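Local coordinates for protein dihydropteridine reductase (Dictyostelium discoideum, PDB 3ORF) that reduces quinonoid dihydropteridine to tetrahydropteridine with NADH or NADPH, as a homodimeric short-chain dehydrogenase/reductase that probably supplies the tetrahydrobiopterin cofactor, at residues F41-S46 against N59-F64; S76-I81 against G130-N135; L186-V191 against F221-N226. All coordinates share one frame; numbering follows the deposited sequence.

Contact 1: residues F41-S46 against N59-F64; sequences FFKSKS and NADHSF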
loop_
_atom_site.group_PDB
_atom_site.type_symbol
_atom_site.label_atom_id
_atom_site.label_comp_id
_atom_site.label_asym_id
_atom_site.label_seq_id
_atom_site.Cartn_x
_atom_site.Cartn_y
_atom_site.Cartn_z
ATOM N N PHE A 41 11.300 -28.175 0.087
ATOM C CA PHE A 41 11.622 -28.527 -1.278
ATOM C C PHE A 41 13.054 -28.087 -1.642
ATOM O O PHE A 41 13.807 -28.834 -2.299
ATOM C CB PHE A 41 10.612 -27.888 -2.266
ATOM C CG PHE A 41 10.738 -28.406 -3.661
ATOM C CD1 PHE A 41 9.920 -29.452 -4.112
ATOM C CD2 PHE A 41 11.725 -27.886 -4.530
ATOM C CE1 PHE A 41 10.077 -29.968 -5.476
ATOM C CE2 PHE A 41 11.873 -28.378 -5.859
ATOM C CZ PHE A 41 11.048 -29.428 -6.324
ATOM N N PHE A 42 13.450 -26.887 -1.250
ATOM C CA PHE A 42 14.832 -26.512 -1.593
ATOM C C PHE A 42 15.862 -27.399 -0.934
ATOM O O PHE A 42 16.811 -27.822 -1.586
ATOM C CB PHE A 42 15.129 -25.037 -1.391
ATOM C CG PHE A 42 14.696 -24.178 -2.585
ATOM C CD1 PHE A 42 13.322 -24.075 -2.941
ATOM C CD2 PHE A 42 15.633 -23.483 -3.328
ATOM C CE1 PHE A 42 12.896 -23.297 -4.015
ATOM C CE2 PHE A 42 15.219 -22.659 -4.433
ATOM C CZ PHE A 42 13.844 -22.602 -4.802
ATOM N N LYS A 43 15.621 -27.700 0.339
ATOM C CA LYS A 43 16.472 -28.579 1.144
ATOM C C LYS A 43 16.611 -29.951 0.446
ATOM O O LYS A 43 17.721 -30.436 0.296
ATOM C CB LYS A 43 15.954 -28.655 2.578
ATOM C CG LYS A 43 16.884 -29.379 3.565
ATOM C CD LYS A 43 16.271 -29.383 4.947
ATOM C CE LYS A 43 16.980 -30.361 5.905
ATOM N NZ LYS A 43 16.625 -30.155 7.353
ATOM N N SER A 44 15.522 -30.494 -0.112
ATOM C CA SER A 44 15.613 -31.745 -0.895
ATOM C C SER A 44 16.478 -31.691 -2.165
ATOM O O SER A 44 16.943 -32.704 -2.647
ATOM C CB SER A 44 14.216 -32.299 -1.199
ATOM O OG SER A 44 13.704 -31.806 -2.413
ATOM N N LYS A 45 16.699 -30.513 -2.718
ATOM C CA LYS A 45 17.535 -30.357 -3.917
ATOM C C LYS A 45 18.939 -29.907 -3.496
ATOM O O LYS A 45 19.734 -29.421 -4.294
ATOM C CB LYS A 45 16.854 -29.357 -4.881
ATOM C CG LYS A 45 15.512 -29.886 -5.445
ATOM C CD LYS A 45 15.754 -30.908 -6.579
ATOM C CE LYS A 45 14.441 -31.340 -7.211
ATOM N NZ LYS A 45 13.719 -32.266 -6.326
ATOM N N SER A 46 19.219 -30.062 -2.203
ATOM C CA SER A 46 20.523 -29.763 -1.623
ATOM C C SER A 46 20.926 -28.280 -1.607
ATOM O O SER A 46 22.103 -27.993 -1.629
ATOM C CB SER A 46 21.630 -30.655 -2.252
ATOM O OG SER A 46 21.267 -32.043 -2.173
ATOM N N ASN A 59 13.363 -27.148 10.752
ATOM C CA ASN A 59 13.721 -27.885 9.542
ATOM C C ASN A 59 14.712 -27.127 8.645
ATOM O O ASN A 59 15.440 -27.714 7.869
ATOM C CB ASN A 59 12.441 -28.276 8.800
ATOM C CG ASN A 59 12.707 -29.140 7.562
ATOM O OD1 ASN A 59 12.319 -28.776 6.442
ATOM N ND2 ASN A 59 13.360 -30.297 7.764
ATOM N N ALA A 60 14.772 -25.816 8.770
ATOM C CA ALA A 60 15.717 -25.056 7.985
ATOM C C ALA A 60 17.119 -25.137 8.584
ATOM O O ALA A 60 17.295 -25.341 9.810
ATOM C CB ALA A 60 15.281 -23.617 7.892
ATOM N N ASP A 61 18.105 -24.926 7.701
ATOM C CA ASP A 61 19.515 -25.017 8.047
ATOM C C ASP A 61 19.896 -23.848 8.932
ATOM O O ASP A 61 20.702 -23.994 9.851
ATOM C CB ASP A 61 20.413 -25.202 6.780
ATOM C CG ASP A 61 20.072 -26.515 6.029
ATOM O OD1 ASP A 61 19.928 -27.587 6.697
ATOM O OD2 ASP A 61 19.869 -26.486 4.792
ATOM N N HIS A 62 19.297 -22.694 8.672
ATOM C CA HIS A 62 19.447 -21.596 9.598
ATOM C C HIS A 62 18.094 -20.964 9.820
ATOM O O HIS A 62 17.368 -20.701 8.861
ATOM C CB HIS A 62 20.371 -20.538 9.037
ATOM C CG HIS A 62 21.767 -21.001 8.765
ATOM N ND1 HIS A 62 22.786 -20.872 9.688
ATOM C CD2 HIS A 62 22.330 -21.521 7.648
ATOM C CE1 HIS A 62 23.912 -21.316 9.156
ATOM N NE2 HIS A 62 23.666 -21.710 7.916
ATOM N N SER A 63 17.753 -20.687 11.070
ATOM C CA SER A 63 16.433 -20.116 11.347
ATOM C C SER A 63 16.563 -18.919 12.284
ATOM O O SER A 63 17.235 -19.013 13.320
ATOM C CB SER A 63 15.470 -21.190 11.909
ATOM O OG SER A 63 14.307 -20.613 12.474
ATOM N N PHE A 64 15.908 -17.813 11.929
ATOM C CA PHE A 64 15.963 -16.590 12.722
ATOM C C PHE A 64 14.565 -16.140 13.098
ATOM O O PHE A 64 13.603 -16.311 12.337
ATOM C CB PHE A 64 16.688 -15.458 11.990
ATOM C CG PHE A 64 18.143 -15.748 11.720
ATOM C CD1 PHE A 64 18.538 -16.318 10.506
ATOM C CD2 PHE A 64 19.110 -15.490 12.686
ATOM C CE1 PHE A 64 19.849 -16.623 10.248
ATOM C CE2 PHE A 64 20.456 -15.787 12.430
ATOM C CZ PHE A 64 20.830 -16.366 11.208
#
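Lys43 reaches out from the last turn of helix 33-44 to the backbone carbonyl of Asn59, which lies just ahead of strand 62-65. This is the edge of a Rossmann fold: strand 62-65 forms one border, within the chain, of the mostly parallel sheet, and helix 33-44 packs on one side of that sheet. The lysine starts with CG anti to the backbone N (chi1 -171°) and stays extended through its remaining torsions, so the whole methylene chain is spent on bringing the ammonium group across. NZ meets Asn59 O at 2.8 Å. The approach is in the carbonyl plane, on a lone pair, with a C=O...N angle of 143°. On the way there, Lys43 CD passes 3.5 Å from Asn59 O, so the carbonyl is touched by the shaft of the lysine as well as by its tip.

Asp61 comes in beside the aliphatic end of the same chain, OD1 lying 4.1 Å from Lys43 CE. Its charge is close to the ammonium but beyond salt-bridge range, with OD1 4.2 Å from Lys43 NZ; the attraction probably steadies the lysine without fixing its direction. The Asp61 backbone is itself tied to strand 48-53, where its N bonds to Thr49 OG1.

Two local features finish the helix that carries Lys43. Ser44 turns its hydroxyl back along the helix, OG giving a 3.0 Å bond to Phe41 O from 21° out of the carbonyl plane. A Schellman motif then closes the end: Ser46, with its positive phi, is the C-prime residue, Trp47 N returns to Phe42 O, and Ser46 N bonds to Lys43 O at 2.9 Å.

Contact 2: residues S76-I81 against G130-N135; sequences SVIEKI and GAKLLN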
loop_
_atom_site.group_PDB
_atom_site.type_symbol
_atom_site.label_atom_id
_atom_site.label_comp_id
_atom_site.label_asym_id
_atom_site.label_seq_id
_atom_site.Cartn_x
_atom_site.Cartn_y
_atom_site.Cartn_z
ATOM N N SER A 76 18.699 -6.000 12.514
ATOM C CA SER A 76 19.490 -6.976 13.314
ATOM C C SER A 76 19.652 -8.288 12.637
ATOM O O SER A 76 20.747 -8.832 12.608
ATOM C CB SER A 76 18.890 -7.230 14.701
ATOM O OG SER A 76 18.809 -5.975 15.339
ATOM N N VAL A 77 18.548 -8.793 12.075
ATOM C CA VAL A 77 18.569 -10.075 11.439
ATOM C C VAL A 77 19.461 -10.017 10.173
ATOM O O VAL A 77 20.256 -10.961 9.907
ATOM C CB VAL A 77 17.101 -10.616 11.228
ATOM C CG1 VAL A 77 16.485 -10.046 9.954
ATOM C CG2 VAL A 77 17.123 -12.050 11.140
ATOM N N ILE A 78 19.400 -8.903 9.432
ATOM C CA ILE A 78 20.348 -8.711 8.311
ATOM C C ILE A 78 21.746 -8.623 8.886
ATOM O O ILE A 78 22.656 -9.305 8.396
ATOM C CB ILE A 78 20.166 -7.415 7.526
ATOM C CG1 ILE A 78 18.785 -7.321 6.899
ATOM C CG2 ILE A 78 21.219 -7.315 6.422
ATOM C CD1 ILE A 78 18.415 -8.555 6.135
ATOM N N GLU A 79 21.914 -7.807 9.934
ATOM C CA GLU A 79 23.254 -7.698 10.558
ATOM C C GLU A 79 23.783 -9.063 11.042
ATOM O O GLU A 79 24.942 -9.351 10.842
ATOM C CB GLU A 79 23.305 -6.548 11.602
ATOM C CG GLU A 79 23.010 -5.130 10.933
ATOM C CD GLU A 79 22.975 -3.919 11.886
ATOM O OE1 GLU A 79 22.483 -3.992 13.054
ATOM O OE2 GLU A 79 23.462 -2.870 11.427
ATOM N N LYS A 80 22.888 -9.925 11.563
ATOM C CA LYS A 80 23.235 -11.286 11.990
ATOM C C LYS A 80 23.633 -12.176 10.848
ATOM O O LYS A 80 24.618 -12.882 10.943
ATOM C CB LYS A 80 22.090 -11.973 12.732
ATOM C CG LYS A 80 21.884 -11.594 14.176
ATOM C CD LYS A 80 20.626 -12.300 14.701
ATOM C CE LYS A 80 20.164 -11.724 16.042
ATOM N NZ LYS A 80 18.818 -12.264 16.407
ATOM N N ILE A 81 22.856 -12.176 9.775
ATOM C CA ILE A 81 23.090 -13.077 8.648
ATOM C C ILE A 81 24.366 -12.685 7.877
ATOM O O ILE A 81 25.101 -13.533 7.308
ATOM C CB ILE A 81 21.890 -13.013 7.687
ATOM C CG1 ILE A 81 20.646 -13.663 8.328
ATOM C CG2 ILE A 81 22.243 -13.662 6.369
ATOM C CD1 ILE A 81 19.392 -13.510 7.553
ATOM N N GLY A 130 16.756 -8.070 0.526
ATOM C CA GLY A 130 17.292 -8.302 -0.801
ATOM C C GLY A 130 18.389 -7.336 -1.210
ATOM O O GLY A 130 19.494 -7.731 -1.648
ATOM N N ALA A 131 18.130 -6.045 -1.111
ATOM C CA ALA A 131 19.227 -5.101 -1.365
ATOM C C ALA A 131 20.515 -5.478 -0.596
ATOM O O ALA A 131 21.620 -5.390 -1.139
ATOM C CB ALA A 131 18.815 -3.704 -1.012
ATOM N N LYS A 132 20.387 -5.918 0.658
ATOM C CA LYS A 132 21.624 -6.189 1.452
ATOM C C LYS A 132 22.243 -7.569 1.219
ATOM O O LYS A 132 23.457 -7.684 1.245
ATOM C CB LYS A 132 21.446 -5.943 2.974
ATOM C CG LYS A 132 21.311 -4.458 3.417
ATOM C CD LYS A 132 22.482 -3.547 3.007
ATOM C CE LYS A 132 22.469 -2.190 3.755
ATOM N NZ LYS A 132 22.557 -0.974 2.896
ATOM N N LEU A 133 21.428 -8.604 0.983
ATOM C CA LEU A 133 21.935 -9.982 1.008
ATOM C C LEU A 133 21.883 -10.721 -0.337
ATOM O O LEU A 133 22.432 -11.866 -0.453
ATOM C CB LEU A 133 21.153 -10.816 2.020
ATOM C CG LEU A 133 21.144 -10.406 3.503
ATOM C CD1 LEU A 133 20.321 -11.371 4.401
ATOM C CD2 LEU A 133 22.575 -10.228 4.080
ATOM N N LEU A 134 21.226 -10.135 -1.345
ATOM C CA LEU A 134 21.053 -10.876 -2.577
ATOM C C LEU A 134 22.363 -10.853 -3.369
ATOM O O LEU A 134 23.068 -9.849 -3.377
ATOM C CB LEU A 134 19.903 -10.292 -3.388
ATOM C CG LEU A 134 19.290 -11.232 -4.420
ATOM C CD1 LEU A 134 18.635 -12.426 -3.699
ATOM C CD2 LEU A 134 18.313 -10.479 -5.392
ATOM N N ASN A 135 22.729 -11.987 -3.960
ATOM C CA ASN A 135 23.883 -12.052 -4.863
ATOM C C ASN A 135 23.472 -11.469 -6.208
ATOM O O ASN A 135 22.256 -11.497 -6.617
ATOM C CB ASN A 135 24.243 -13.484 -5.121
ATOM C CG ASN A 135 25.173 -14.080 -4.055
ATOM O OD1 ASN A 135 26.015 -13.395 -3.486
ATOM N ND2 ASN A 135 24.964 -15.358 -3.756
#
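No ring, amide or other flat group takes part where Ile78 and Ile81 meet Leu133; there are no faces or edges to match, and the surfaces are made of branched methyls and one lysine methylene. Ile78 and Ile81 sit one turn apart on helix 71-82, and Leu133 ends helix 108-133. Both helices belong to the same layer of the Rossmann sandwich, so the contact joins neighbours side by side.

The leucine does most of the touching. Its CD1 lies between the two isoleucines, 3.8 Å from Ile78 CD1 and 3.6 Å from Ile81 CG2. The other branch, CD2, comes to 4.0 Å from Ile78 CG2. Both isoleucines hold CG2 on the far side from the backbone N, but they differ further out: Ile78 folds its CD1 back (chi2 -50°), whereas Ile81 runs straight on (chi2 173°) and brings its own CD1 to 3.9 Å from Leu133 CD1. Ile81 and Leu133 meet at about a right angle. Cut back to an alanine here, Leu133 would lose both branches, which would probably leave a gap between the helices and the methyls of Ile78 and Ile81 without their partner.

Lys132 lends only the root of its side chain, CB resting 3.7 Å from Ile78 CG2. A bend at chi2 then carries the rest of the chain away from the isoleucine. Lys132 also packs on Ser104 of the second subunit, which places the contact close to the dimer interface.

The side chain of Leu133 also comes within about 4 Å of that of Leu26 on strand 24-28. With three of the four touching residues buried and apolar, the seam probably owes its stability mainly to exclusion of water and to the fit of the methyls, as no polar bond runs between the two segments.

Contact 3: residues L186-V191 against F221-N226; sequences LGILPV and FEWSTN. With NAD (nicotinamide-adenine-dinucleotide), chain E.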
loop_
_atom_site.group_PDB
_atom_site.type_symbol
_atom_site.label_atom_id
_atom_site.label_comp_id
_atom_site.label_asym_id
_atom_site.label_seq_id
_atom_site.Cartn_x
_atom_site.Cartn_y
_atom_site.Cartn_z
ATOM N N LEU A 186 10.160 -10.599 -9.104
ATOM C CA LEU A 186 8.876 -11.168 -9.542
ATOM C C LEU A 186 7.860 -11.156 -8.392
ATOM O O LEU A 186 8.213 -11.155 -7.204
ATOM C CB LEU A 186 9.065 -12.650 -9.979
ATOM C CG LEU A 186 10.046 -12.816 -11.136
ATOM C CD1 LEU A 186 10.282 -14.247 -11.410
ATOM C CD2 LEU A 186 9.559 -12.017 -12.386
ATOM N N GLY A 187 6.588 -11.183 -8.754
ATOM C CA GLY A 187 5.534 -11.395 -7.825
ATOM C C GLY A 187 4.904 -12.706 -8.248
ATOM O O GLY A 187 4.779 -12.964 -9.462
ATOM N N ILE A 188 4.513 -13.551 -7.279
ATOM C CA ILE A 188 3.673 -14.720 -7.604
ATOM C C ILE A 188 2.340 -14.411 -7.013
ATOM O O ILE A 188 2.263 -13.901 -5.878
ATOM C CB ILE A 188 4.231 -16.062 -7.059
ATOM C CG1 ILE A 188 4.504 -15.966 -5.575
ATOM C CG2 ILE A 188 5.462 -16.503 -7.882
ATOM C CD1 ILE A 188 5.136 -17.209 -5.005
ATOM N N LEU A 189 1.288 -14.612 -7.820
ATOM C CA LEU A 189 -0.033 -14.083 -7.518
ATOM C C LEU A 189 -0.992 -15.276 -7.624
ATOM O O LEU A 189 -1.577 -15.518 -8.660
ATOM C CB LEU A 189 -0.472 -12.954 -8.509
ATOM C CG LEU A 189 -0.235 -11.454 -8.236
ATOM C CD1 LEU A 189 1.265 -11.204 -8.134
ATOM C CD2 LEU A 189 -0.842 -10.677 -9.395
ATOM N N PRO A 190 -1.173 -15.990 -6.523
ATOM C CA PRO A 190 -2.098 -17.140 -6.555
ATOM C C PRO A 190 -3.580 -16.721 -6.598
ATOM O O PRO A 190 -3.945 -15.681 -5.998
ATOM C CB PRO A 190 -1.783 -17.906 -5.250
ATOM C CG PRO A 190 -1.005 -16.899 -4.335
ATOM C CD PRO A 190 -0.617 -15.674 -5.197
ATOM N N VAL A 191 -4.379 -17.446 -7.407
ATOM C CA VAL A 191 -5.840 -17.425 -7.294
ATOM C C VAL A 191 -6.224 -18.142 -5.965
ATOM O O VAL A 191 -6.778 -17.525 -5.059
ATOM C CB VAL A 191 -6.463 -18.037 -8.550
ATOM C CG1 VAL A 191 -8.023 -18.081 -8.467
ATOM C CG2 VAL A 191 -6.026 -17.176 -9.731
ATOM N N PHE A 221 11.990 -23.121 -7.817
ATOM C CA PHE A 221 13.202 -23.861 -8.074
ATOM C C PHE A 221 13.627 -23.808 -9.532
ATOM O O PHE A 221 14.789 -23.573 -9.796
ATOM C CB PHE A 221 13.106 -25.314 -7.621
ATOM C CG PHE A 221 14.456 -26.027 -7.682
ATOM C CD1 PHE A 221 15.444 -25.720 -6.771
ATOM C CD2 PHE A 221 14.690 -27.022 -8.631
ATOM C CE1 PHE A 221 16.706 -26.416 -6.824
ATOM C CE2 PHE A 221 15.909 -27.727 -8.700
ATOM C CZ PHE A 221 16.927 -27.421 -7.814
ATOM N N GLU A 222 12.699 -24.022 -10.466
ATOM C CA GLU A 222 12.979 -23.842 -11.907
ATOM C C GLU A 222 13.526 -22.434 -12.218
ATOM O O GLU A 222 14.509 -22.310 -12.945
ATOM C CB GLU A 222 11.749 -24.228 -12.771
ATOM C CG GLU A 222 11.803 -23.883 -14.288
ATOM C CD GLU A 222 10.414 -24.012 -15.041
ATOM O OE1 GLU A 222 9.311 -23.977 -14.415
ATOM O OE2 GLU A 222 10.437 -24.116 -16.298
ATOM N N TRP A 223 12.939 -21.382 -11.655
ATOM C CA TRP A 223 13.460 -20.052 -11.910
ATOM C C TRP A 223 14.825 -19.841 -11.250
ATOM O O TRP A 223 15.613 -19.102 -11.752
ATOM C CB TRP A 223 12.517 -18.948 -11.419
ATOM C CG TRP A 223 11.161 -18.793 -12.141
ATOM C CD1 TRP A 223 10.827 -19.135 -13.419
ATOM C CD2 TRP A 223 9.969 -18.227 -11.557
ATOM N NE1 TRP A 223 9.491 -18.817 -13.667
ATOM C CE2 TRP A 223 8.959 -18.243 -12.547
ATOM C CE3 TRP A 223 9.679 -17.667 -10.293
ATOM C CZ2 TRP A 223 7.674 -17.782 -12.300
ATOM C CZ3 TRP A 223 8.374 -17.182 -10.054
ATOM C CH2 TRP A 223 7.401 -17.258 -11.043
ATOM N N SER A 224 15.054 -20.461 -10.096
ATOM C CA SER A 224 16.340 -20.358 -9.361
ATOM C C SER A 224 17.567 -20.989 -10.059
ATOM O O SER A 224 18.675 -20.520 -9.848
ATOM C CB SER A 224 16.196 -21.006 -8.005
ATOM O OG SER A 224 15.245 -20.242 -7.316
ATOM N N THR A 225 17.333 -22.000 -10.897
ATOM C CA THR A 225 18.380 -22.816 -11.497
ATOM C C THR A 225 18.472 -22.663 -13.015
ATOM O O THR A 225 19.490 -22.992 -13.580
ATOM C CB THR A 225 18.167 -24.286 -11.186
ATOM O OG1 THR A 225 16.835 -24.648 -11.540
ATOM C CG2 THR A 225 18.351 -24.555 -9.707
ATOM N N ASN A 226 17.430 -22.137 -13.654
ATOM C CA ASN A 226 17.386 -21.927 -15.102
ATOM C C ASN A 226 16.960 -20.486 -15.427
ATOM O O ASN A 226 15.778 -20.139 -15.687
ATOM C CB ASN A 226 16.461 -22.952 -15.717
ATOM C CG ASN A 226 16.290 -22.774 -17.204
ATOM O OD1 ASN A 226 16.983 -21.983 -17.846
ATOM N ND2 ASN A 226 15.341 -23.531 -17.774
HETATM P PA NAD E . 0.571 -18.636 6.886
HETATM O O1A NAD E . -0.259 -17.823 7.813
HETATM O O2A NAD E . 0.779 -20.091 7.121
HETATM O O5B NAD E . 2.095 -18.030 6.989
HETATM C C5B NAD E . 2.502 -16.712 6.922
HETATM C C4B NAD E . 3.814 -16.636 7.722
HETATM O O4B NAD E . 4.224 -15.237 7.687
HETATM C C3B NAD E . 3.527 -16.944 9.217
HETATM O O3B NAD E . 4.597 -17.702 9.732
HETATM C C2B NAD E . 3.659 -15.605 9.914
HETATM O O2B NAD E . 4.222 -15.752 11.228
HETATM C C1B NAD E . 4.679 -14.900 8.995
HETATM N N9A NAD E . 4.616 -13.412 9.010
HETATM C C8A NAD E . 3.471 -12.682 9.066
HETATM N N7A NAD E . 3.830 -11.391 8.999
HETATM C C5A NAD E . 5.194 -11.292 8.940
HETATM C C6A NAD E . 6.135 -10.219 8.864
HETATM N N6A NAD E . 5.738 -8.924 8.929
HETATM N N1A NAD E . 7.468 -10.498 8.780
HETATM C C2A NAD E . 7.884 -11.758 8.792
HETATM N N3A NAD E . 7.013 -12.787 8.861
HETATM C C4A NAD E . 5.680 -12.594 8.961
HETATM O O3 NAD E . 0.026 -18.292 5.449
HETATM P PN NAD E . 0.182 -19.050 4.122
HETATM O O1N NAD E . -1.127 -19.764 3.978
HETATM O O2N NAD E . 1.537 -19.726 3.966
HETATM O O5D NAD E . 0.167 -17.881 2.997
HETATM C C5D NAD E . 1.363 -17.362 2.402
HETATM C C4D NAD E . 1.042 -16.123 1.544
HETATM O O4D NAD E . -0.130 -16.383 0.727
HETATM C C3D NAD E . 0.721 -14.824 2.293
HETATM O O3D NAD E . 1.594 -13.792 1.713
HETATM C C2D NAD E . -0.744 -14.525 1.944
HETATM O O2D NAD E . -0.893 -13.096 1.961
HETATM C C1D NAD E . -0.705 -15.060 0.495
HETATM N N1N NAD E . -1.797 -15.163 -0.577
HETATM C C2N NAD E . -2.784 -16.241 -0.672
HETATM C C3N NAD E . -3.726 -16.193 -1.759
HETATM C C7N NAD E . -4.821 -17.267 -2.003
HETATM O O7N NAD E . -5.979 -16.912 -2.294
HETATM N N7N NAD E . -4.380 -18.542 -1.946
HETATM C C4N NAD E . -3.667 -15.148 -2.713
HETATM C C5N NAD E . -2.694 -14.146 -2.622
HETATM C C6N NAD E . -1.785 -14.158 -1.576
#
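Trp223 swings its CG to the backbone-N side (chi1 -67°), and Ile188 sets CG1 between its own N and carbonyl carbon (chi1 53°), which leaves CG2 to point at the indole. These choices seat the tryptophan of helix 213-225 on strand 184-190, inside the beta-alpha-beta crossover that links this strand to strand 236-242 of the Rossmann sheet.

Leu186 and Ile188, two residues apart on the same side of the strand, take different parts of the ring. Leu186 CD1 lies over one face: it is 3.8 Å from the centroid of the six-membered ring of Trp223 and 19° off the normal, a CH-pi contact, and its closest ring atom is Trp223 CE3 at 3.6 Å. Ile188 works at the edge, near the ring plane, with CG2 at 3.7 Å from Trp223 CZ3. Contacts on one face and at one edge together probably limit how far the indole can turn. Leu139 of strand 138-143 also packs on Trp223, so the tryptophan side chain touches two neighbouring strands.

Further along the helix, Thr225 folds its hydroxyl back, OG1 bonding to Phe221 O at 2.9 Å, while its CG2 rests over one face of the Phe221 ring.

At the other end, the strand runs into the cofactor pocket. Pro190 lays its ring against the nicotinamide of NAD, whose C4N is the carbon that gives up the hydride in NADH. Pro190 CD is 3.6 Å from C5N of NAD, and Pro190 CG is 3.6 Å from C4N.

Contact 1 touches both of the others, and contacts 2 and 3 stay apart, their nearest atoms about 9 Å from each other. Toward contact 2, the ring of Phe64 at the sheet border packs on helix 71-82, with Phe64 CE1 3.6 Å from Ile81 CG1. Toward contact 3, helix 33-44 lies against helix 213-225 on the other layer, and Phe42 CZ comes to 3.6 Å from Phe221 CA. Contact 3 reaches the NAD pocket directly, through Pro190 and Val191. The side chains of Ile78 in contact 2 and Asn59 in contact 1 stand about 11 Å and 13 Å from the cofactor. The side chain of Ile188 is about 11 Å from that of Tyr158, the predicted proton acceptor.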